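Local coordinates for fimbrial protein MyfA (PDB 5LND) that forms the major subunit of Myf fimbriae, protease-resistant homopolymers on pathogenic Yersinia enterocolitica that are a probable virulence factor, at residues K36-R41 against G103-Y108; D19-A24 against L88-E93. All blocks are in the same frame, centred on the assembly; numbering follows the deposited sequence.

Contact 1 (K36-R41 against G103-Y108)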
ATOM      1  N   LYS B  36     -28.934 -18.251 -12.834  1.00 20.74           N
ATOM      2  CA  LYS B  36     -28.864 -17.030 -13.634  1.00 20.95           C
ATOM      3  C   LYS B  36     -27.440 -16.527 -13.850  1.00 20.38           C
ATOM      4  O   LYS B  36     -27.038 -16.242 -14.978  1.00 20.28           O
ATOM      5  CB  LYS B  36     -29.702 -15.925 -13.000  1.00 21.88           C
ATOM      6  CG  LYS B  36     -29.900 -14.732 -13.903  1.00 22.94           C
ATOM      7  CD  LYS B  36     -30.672 -13.638 -13.197  1.00 25.67           C
ATOM      8  CE  LYS B  36     -30.881 -12.439 -14.106  1.00 22.24           C
ATOM      9  NZ  LYS B  36     -31.552 -11.358 -13.363  1.00 24.83           N
ATOM     10  N   GLY B  37     -26.676 -16.419 -12.770  1.00 18.85           N
ATOM     11  CA  GLY B  37     -25.328 -15.892 -12.863  1.00 18.08           C
ATOM     12  C   GLY B  37     -24.566 -16.011 -11.564  1.00 17.72           C
ATOM     13  O   GLY B  37     -24.932 -16.796 -10.689  1.00 17.89           O
ATOM     14  N   TRP B  38     -23.496 -15.226 -11.449  1.00 19.87           N
ATOM     15  CA  TRP B  38     -22.604 -15.275 -10.294  1.00 18.41           C
ATOM     16  C   TRP B  38     -22.238 -13.881  -9.780  1.00 17.78           C
ATOM     17  O   TRP B  38     -22.231 -12.911 -10.532  1.00 17.52           O
ATOM     18  CB  TRP B  38     -21.312 -16.024 -10.653  1.00 17.87           C
ATOM     19  CG  TRP B  38     -21.516 -17.385 -11.263  1.00 17.53           C
ATOM     20  CD1 TRP B  38     -21.740 -17.670 -12.577  1.00 18.18           C
ATOM     21  CD2 TRP B  38     -21.509 -18.641 -10.577  1.00 18.77           C
ATOM     22  NE1 TRP B  38     -21.870 -19.026 -12.752  1.00 19.69           N
ATOM     23  CE2 TRP B  38     -21.735 -19.645 -11.536  1.00 20.23           C
ATOM     24  CE3 TRP B  38     -21.331 -19.014  -9.244  1.00 17.71           C
ATOM     25  CZ2 TRP B  38     -21.788 -21.001 -11.200  1.00 20.23           C
ATOM     26  CZ3 TRP B  38     -21.380 -20.348  -8.918  1.00 18.54           C
ATOM     27  CH2 TRP B  38     -21.609 -21.326  -9.887  1.00 19.74           C
ATOM     28  N   ASN B  39     -21.941 -13.799  -8.492  1.00 15.47           N
ATOM     29  CA  ASN B  39     -21.300 -12.636  -7.917  1.00 15.89           C
ATOM     30  C   ASN B  39     -19.921 -13.029  -7.407  1.00 15.58           C
ATOM     31  O   ASN B  39     -19.738 -14.140  -6.923  1.00 16.22           O
ATOM     32  CB  ASN B  39     -22.140 -12.078  -6.772  1.00 17.19           C
ATOM     33  CG  ASN B  39     -23.410 -11.423  -7.252  1.00 19.14           C
ATOM     34  OD1 ASN B  39     -23.431 -10.811  -8.315  1.00 18.30           O
ATOM     35  ND2 ASN B  39     -24.480 -11.543  -6.470  1.00 16.88           N
ATOM     36  N   VAL B  40     -18.946 -12.138  -7.551  1.00 14.26           N
ATOM     37  CA  VAL B  40     -17.688 -12.284  -6.837  1.00 15.74           C
ATOM     38  C   VAL B  40     -17.532 -11.027  -5.989  1.00 16.11           C
ATOM     39  O   VAL B  40     -17.327  -9.937  -6.525  1.00 16.12           O
ATOM     40  CB  VAL B  40     -16.480 -12.479  -7.775  1.00 14.74           C
ATOM     41  CG1 VAL B  40     -15.225 -12.803  -6.975  1.00 14.17           C
ATOM     42  CG2 VAL B  40     -16.750 -13.571  -8.765  1.00 12.94           C
ATOM     43  N   ARG B  41     -17.667 -11.178  -4.672  1.00 15.76           N
ATOM     44  CA  ARG B  41     -17.650 -10.043  -3.761  1.00 17.95           C
ATOM     45  C   ARG B  41     -16.395 -10.000  -2.897  1.00 18.29           C
ATOM     46  O   ARG B  41     -16.172 -10.895  -2.083  1.00 19.83           O
ATOM     47  CB  ARG B  41     -18.861 -10.105  -2.833  1.00 19.54           C
ATOM     48  CG  ARG B  41     -20.199 -10.260  -3.528  1.00 17.34           C
ATOM     49  CD  ARG B  41     -21.303  -9.959  -2.556  1.00 18.89           C
ATOM     50  NE  ARG B  41     -22.613  -9.889  -3.188  1.00 19.74           N
ATOM     51  CZ  ARG B  41     -23.254  -8.750  -3.415  1.00 19.16           C
ATOM     52  NH1 ARG B  41     -22.685  -7.617  -3.056  1.00 21.52           N
ATOM     53  NH2 ARG B  41     -24.448  -8.739  -3.991  1.00 18.99           N
ATOM     54  N   GLY B 103     -12.449 -13.167  -0.900  1.00 18.01           N
ATOM     55  CA  GLY B 103     -13.748 -12.816  -1.429  1.00 19.60           C
ATOM     56  C   GLY B 103     -14.757 -13.925  -1.251  1.00 18.46           C
ATOM     57  O   GLY B 103     -14.411 -15.026  -0.823  1.00 16.82           O
ATOM     58  N   ARG B 104     -16.011 -13.626  -1.577  1.00 20.73           N
ATOM     59  CA  ARG B 104     -17.091 -14.598  -1.478  1.00 18.24           C
ATOM     60  C   ARG B 104     -17.769 -14.756  -2.823  1.00 17.23           C
ATOM     61  O   ARG B 104     -18.189 -13.777  -3.438  1.00 18.84           O
ATOM     62  CB  ARG B 104     -18.121 -14.152  -0.447  1.00 20.44           C
ATOM     63  CG  ARG B 104     -19.350 -15.033  -0.398  1.00 19.15           C
ATOM     64  CD  ARG B 104     -20.252 -14.662   0.757  1.00 21.83           C
ATOM     65  NE  ARG B 104     -20.962 -13.411   0.518  1.00 23.15           N
ATOM     66  CZ  ARG B 104     -20.590 -12.225   0.999  1.00 26.95           C
ATOM     67  NH1 ARG B 104     -19.506 -12.112   1.757  1.00 25.06           N
ATOM     68  NH2 ARG B 104     -21.304 -11.145   0.721  1.00 24.99           N
ATOM     69  N   VAL B 105     -17.861 -15.994  -3.282  1.00 15.76           N
ATOM     70  CA  VAL B 105     -18.541 -16.287  -4.531  1.00 19.63           C
ATOM     71  C   VAL B 105     -20.007 -16.576  -4.250  1.00 17.50           C
ATOM     72  O   VAL B 105     -20.324 -17.242  -3.277  1.00 17.95           O
ATOM     73  CB  VAL B 105     -17.898 -17.475  -5.242  1.00 19.91           C
ATOM     74  CG1 VAL B 105     -18.628 -17.779  -6.527  1.00 17.93           C
ATOM     75  CG2 VAL B 105     -16.456 -17.159  -5.543  1.00 18.30           C
ATOM     76  N   GLU B 106     -20.895 -16.058  -5.094  1.00 17.48           N
ATOM     77  CA  GLU B 106     -22.324 -16.306  -4.951  1.00 17.54           C
ATOM     78  C   GLU B 106     -22.977 -16.710  -6.277  1.00 18.14           C
ATOM     79  O   GLU B 106     -22.811 -16.034  -7.284  1.00 18.22           O
ATOM     80  CB  GLU B 106     -23.017 -15.061  -4.406  1.00 17.85           C
ATOM     81  CG  GLU B 106     -22.481 -14.545  -3.092  1.00 16.44           C
ATOM     82  CD  GLU B 106     -23.161 -13.263  -2.677  1.00 21.37           C
ATOM     83  OE1 GLU B 106     -23.687 -12.573  -3.572  1.00 22.95           O
ATOM     84  OE2 GLU B 106     -23.182 -12.949  -1.467  1.00 20.04           O
ATOM     85  N   GLU B 107     -23.723 -17.810  -6.263  1.00 17.85           N
ATOM     86  CA  GLU B 107     -24.512 -18.229  -7.416  1.00 19.24           C
ATOM     87  C   GLU B 107     -25.947 -17.776  -7.216  1.00 19.28           C
ATOM     88  O   GLU B 107     -26.525 -18.026  -6.159  1.00 18.39           O
ATOM     89  CB  GLU B 107     -24.492 -19.750  -7.540  1.00 20.08           C
ATOM     90  CG  GLU B 107     -25.321 -20.298  -8.696  1.00 20.65           C
ATOM     91  CD  GLU B 107     -25.455 -21.815  -8.670  1.00 21.90           C
ATOM     92  OE1 GLU B 107     -25.220 -22.432  -7.615  1.00 19.49           O
ATOM     93  OE2 GLU B 107     -25.804 -22.394  -9.712  1.00 21.56           O
ATOM     94  N   TYR B 108     -26.531 -17.127  -8.222  1.00 19.76           N
ATOM     95  CA  TYR B 108     -27.911 -16.661  -8.097  1.00 17.74           C
ATOM     96  C   TYR B 108     -28.863 -17.218  -9.154  1.00 20.98           C
ATOM     97  O   TYR B 108     -28.436 -17.753 -10.174  1.00 18.86           O
ATOM     98  CB  TYR B 108     -27.992 -15.128  -8.007  1.00 19.24           C
ATOM     99  CG  TYR B 108     -27.371 -14.363  -9.155  1.00 17.13           C
ATOM    100  CD1 TYR B 108     -28.022 -14.236 -10.372  1.00 16.71           C
ATOM    101  CD2 TYR B 108     -26.151 -13.729  -9.001  1.00 18.33           C
ATOM    102  CE1 TYR B 108     -27.462 -13.523 -11.409  1.00 16.66           C
ATOM    103  CE2 TYR B 108     -25.580 -13.013 -10.033  1.00 16.29           C
ATOM    104  CZ  TYR B 108     -26.235 -12.919 -11.238  1.00 18.39           C
ATOM    105  OH  TYR B 108     -25.674 -12.207 -12.277  1.00 17.81           O
TER
HETATM  106  O   HOH W   1     -26.084 -11.040  -3.314  1.00 20.66           O

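Contact 2 (D19-A24 against L88-E93)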
ATOM      1  N   ASP B  19       4.651  -3.783 -17.972  1.00 28.00           N
ATOM      2  CA  ASP B  19       4.572  -3.390 -19.375  1.00 31.76           C
ATOM      3  C   ASP B  19       3.166  -3.674 -19.870  1.00 30.02           C
ATOM      4  O   ASP B  19       2.614  -2.938 -20.698  1.00 29.43           O
ATOM      5  CB  ASP B  19       5.567  -4.169 -20.249  1.00 37.05           C
ATOM      6  CG  ASP B  19       6.847  -4.533 -19.523  1.00 45.10           C
ATOM      7  OD1 ASP B  19       7.766  -3.683 -19.444  1.00 51.96           O
ATOM      8  OD2 ASP B  19       6.940  -5.689 -19.054  1.00 43.46           O
ATOM      9  N   ALA B  20       2.587  -4.744 -19.331  1.00 28.25           N
ATOM     10  CA  ALA B  20       1.372  -5.333 -19.880  1.00 24.58           C
ATOM     11  C   ALA B  20       0.388  -5.769 -18.810  1.00 22.76           C
ATOM     12  O   ALA B  20       0.741  -5.892 -17.639  1.00 22.59           O
ATOM     13  CB  ALA B  20       1.727  -6.516 -20.739  1.00 28.13           C
ATOM     14  N   ASP B  21      -0.849  -6.011 -19.231  1.00 26.02           N
ATOM     15  CA  ASP B  21      -1.836  -6.626 -18.366  1.00 24.78           C
ATOM     16  C   ASP B  21      -1.271  -7.957 -17.907  1.00 22.65           C
ATOM     17  O   ASP B  21      -0.874  -8.787 -18.720  1.00 22.74           O
ATOM     18  CB  ASP B  21      -3.163  -6.820 -19.108  1.00 23.25           C
ATOM     19  CG  ASP B  21      -3.898  -5.514 -19.348  1.00 25.25           C
ATOM     20  OD1 ASP B  21      -3.495  -4.484 -18.776  1.00 27.01           O
ATOM     21  OD2 ASP B  21      -4.893  -5.521 -20.104  1.00 28.49           O
ATOM     22  N   THR B  22      -1.220  -8.142 -16.596  1.00 20.63           N
ATOM     23  CA  THR B  22      -0.492  -9.248 -16.017  1.00 19.90           C
ATOM     24  C   THR B  22      -1.402 -10.059 -15.110  1.00 21.32           C
ATOM     25  O   THR B  22      -1.889  -9.548 -14.106  1.00 19.86           O
ATOM     26  CB  THR B  22       0.701  -8.719 -15.217  1.00 20.84           C
ATOM     27  OG1 THR B  22       1.542  -7.949 -16.082  1.00 24.27           O
ATOM     28  CG2 THR B  22       1.495  -9.854 -14.619  1.00 23.78           C
ATOM     29  N   PRO B  23      -1.639 -11.331 -15.479  1.00 21.46           N
ATOM     30  CA  PRO B  23      -2.460 -12.303 -14.746  1.00 21.14           C
ATOM     31  C   PRO B  23      -1.960 -12.547 -13.328  1.00 20.92           C
ATOM     32  O   PRO B  23      -0.758 -12.684 -13.095  1.00 20.87           O
ATOM     33  CB  PRO B  23      -2.323 -13.578 -15.585  1.00 21.25           C
ATOM     34  CG  PRO B  23      -2.049 -13.073 -16.966  1.00 24.35           C
ATOM     35  CD  PRO B  23      -1.171 -11.877 -16.763  1.00 20.53           C
ATOM     36  N   ALA B  24      -2.892 -12.596 -12.385  1.00 20.87           N
ATOM     37  CA  ALA B  24      -2.554 -12.798 -10.982  1.00 19.10           C
ATOM     38  C   ALA B  24      -3.343 -13.943 -10.354  1.00 19.43           C
ATOM     39  O   ALA B  24      -2.804 -14.715  -9.563  1.00 19.44           O
ATOM     40  CB  ALA B  24      -2.765 -11.517 -10.199  1.00 17.19           C
ATOM     41  N   LEU B  88      -3.381  -7.634 -13.376  1.00 20.59           N
ATOM     42  CA  LEU B  88      -2.945  -6.309 -12.965  1.00 19.74           C
ATOM     43  C   LEU B  88      -2.813  -5.460 -14.223  1.00 20.96           C
ATOM     44  O   LEU B  88      -2.395  -5.957 -15.261  1.00 20.75           O
ATOM     45  CB  LEU B  88      -1.612  -6.404 -12.244  1.00 19.74           C
ATOM     46  CG  LEU B  88      -1.549  -7.411 -11.107  1.00 16.95           C
ATOM     47  CD1 LEU B  88      -0.215  -7.319 -10.402  1.00 18.84           C
ATOM     48  CD2 LEU B  88      -2.699  -7.187 -10.141  1.00 18.51           C
ATOM     49  N   ALA B  89      -3.182  -4.187 -14.148  1.00 21.08           N
ATOM     50  CA  ALA B  89      -3.138  -3.348 -15.337  1.00 22.71           C
ATOM     51  C   ALA B  89      -1.701  -3.019 -15.740  1.00 26.38           C
ATOM     52  O   ALA B  89      -0.806  -2.909 -14.901  1.00 25.49           O
ATOM     53  CB  ALA B  89      -3.951  -2.083 -15.140  1.00 21.78           C
ATOM     54  N   ALA B  90      -1.490  -2.872 -17.041  1.00 25.37           N
ATOM     55  CA  ALA B  90      -0.219  -2.400 -17.564  1.00 25.05           C
ATOM     56  C   ALA B  90       0.059  -0.997 -17.044  1.00 26.81           C
ATOM     57  O   ALA B  90      -0.828  -0.147 -17.062  1.00 26.64           O
ATOM     58  CB  ALA B  90      -0.264  -2.380 -19.063  1.00 26.63           C
ATOM     59  N   GLY B  91       1.289  -0.750 -16.603  1.00 26.15           N
ATOM     60  CA  GLY B  91       1.672   0.570 -16.134  1.00 25.99           C
ATOM     61  C   GLY B  91       1.641   0.716 -14.624  1.00 28.87           C
ATOM     62  O   GLY B  91       2.130   1.716 -14.078  1.00 29.27           O
ATOM     63  N   ASP B  92       1.051  -0.271 -13.953  1.00 28.36           N
ATOM     64  CA  ASP B  92       1.017  -0.295 -12.497  1.00 27.28           C
ATOM     65  C   ASP B  92       2.405  -0.541 -11.909  1.00 26.43           C
ATOM     66  O   ASP B  92       3.095  -1.481 -12.297  1.00 26.22           O
ATOM     67  CB  ASP B  92       0.030  -1.358 -11.996  1.00 29.30           C
ATOM     68  CG  ASP B  92      -1.402  -0.847 -11.915  1.00 32.10           C
ATOM     69  OD1 ASP B  92      -1.813  -0.074 -12.807  1.00 31.03           O
ATOM     70  OD2 ASP B  92      -2.110  -1.218 -10.951  1.00 30.08           O
ATOM     71  N   GLU B  93       2.804   0.321 -10.979  1.00 25.84           N
ATOM     72  CA  GLU B  93       4.069   0.167 -10.287  1.00 22.79           C
ATOM     73  C   GLU B  93       3.839  -0.691  -9.066  1.00 22.17           C
ATOM     74  O   GLU B  93       3.211  -0.257  -8.109  1.00 24.78           O
ATOM     75  CB  GLU B  93       4.632   1.524  -9.896  1.00 21.92           C
ATOM     76  CG  GLU B  93       4.910   2.407 -11.103  1.00 27.46           C
ATOM     77  CD  GLU B  93       6.066   3.357 -10.869  1.00 34.92           C
ATOM     78  OE1 GLU B  93       6.542   3.428  -9.711  1.00 32.82           O
ATOM     79  OE2 GLU B  93       6.495   4.024 -11.843  1.00 34.12           O
TER

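Contact 1 (K36-R41 against G103-Y108)
Gly103 CA lies against Arg41 O, before the first pair. Arg104 and Arg41 form an antiparallel hydrogen-bonded pair. Their side chains lie side by side, guanidinium planes 10° apart, with Arg41 NE 4.3 Å from Arg104 NH2. On the other face Val105 CG1 touches Trp38 CE3 at 4.0 Å. Met29 of strand 22-30 packs here, so this face looks into the Ig-like beta sandwich core. Glu106 probably offsets the arginine charges in a salt-bridge network with both. Arg41 NE gives Glu106 OE1 a straight bond (2.9 Å), in its guanidinium plane but 50° above the carboxylate. Asn39 ND2 reaches the same Glu106 OE1 nearly along the C-O axis at 3.2 Å, so one oxygen takes both donors. A water donates to Glu106 OE1 and accepts from Arg41 NH2. Arg104 NE forms a salt bridge with Glu106 OE2 at 3.0 Å. Glu107 runs alongside Trp38, its CG in CH-pi contact over the six-membered ring. Tyr108 has CG in the crowded position (chi1 57°), which lays its ring over Gly37 in a CH-pi contact, CA 3.8 Å from the centroid. Lys36 N gives Tyr108 O a 2.8 Å bond and Gly37 N a weak one: a classic beta bulge. Tyr108 OH hydrogen-bonds Asp76 OD1.

Contact 2 (D19-A24 against L88-E93)
Two backbone hydrogen bonds between Thr22 and Leu88 form the tight part of this contact. Leu88 N meets Thr22 O at only 2.5 Å, from above the carbonyl plane. Thr22 N returns a bond to Leu88 O at 2.8 Å, this time within the carbonyl plane. The two residues form an antiparallel hydrogen-bonded pair where strand 22-30 begins and strand 81-88 ends. Leu88 is buried. Its CG stands anti to the carbonyl carbon (chi1 -52°), and its CD2 branch comes 4.3 Å from Ala24 CB, a light apolar touch. Leu18 and Leu61 also pack on Leu88.

Beyond this pair strand pairing stops, but the loops stay close, on a side largely open to solvent. Ala89 to Asp92 make a type II beta turn, with Gly91 at its third position. The turn's own bond, from Asp92 N to Ala89 O, is weak. Ala90 CB rests on the backbone of the other loop, 3.4 Å from Asp19 O. Asp21 bridges the loops: its OD1 accepts from Ala90 N at 3.1 Å, through the lone pair turned away from OD2. Thr22 OG1 turns back along its own segment and donates to Ala20 O at 2.7 Å, from above the carbonyl plane. The end of the strand pair is therefore held by main-chain bonds, while beyond it a carboxylate oxygen, not a carbonyl, accepts the N-H of Ala90.

In the fold
Contacts 1 and 2 lie on opposite sides of the chain's centre, with their own centres 25 Å apart and nearest atoms about 12 Å apart. They belong to different sheets. Contact 2 ends the pairing of strand 22-30 with strand 81-88; contact 1 joins strand 37-52 to strand 97-108. The segments alternate along the chain: 19-24, 36-41, 88-93, 103-108. Strand 22-30 directly precedes strand 37-52, so the chain passes from one sheet to the other between the contacts, as in an Ig-like sandwich. Both contacts lie in one Ig-like domain, crystallised in a self-complemented form; in fimbriae such subunits are joined by donor-strand complementation between neighbours.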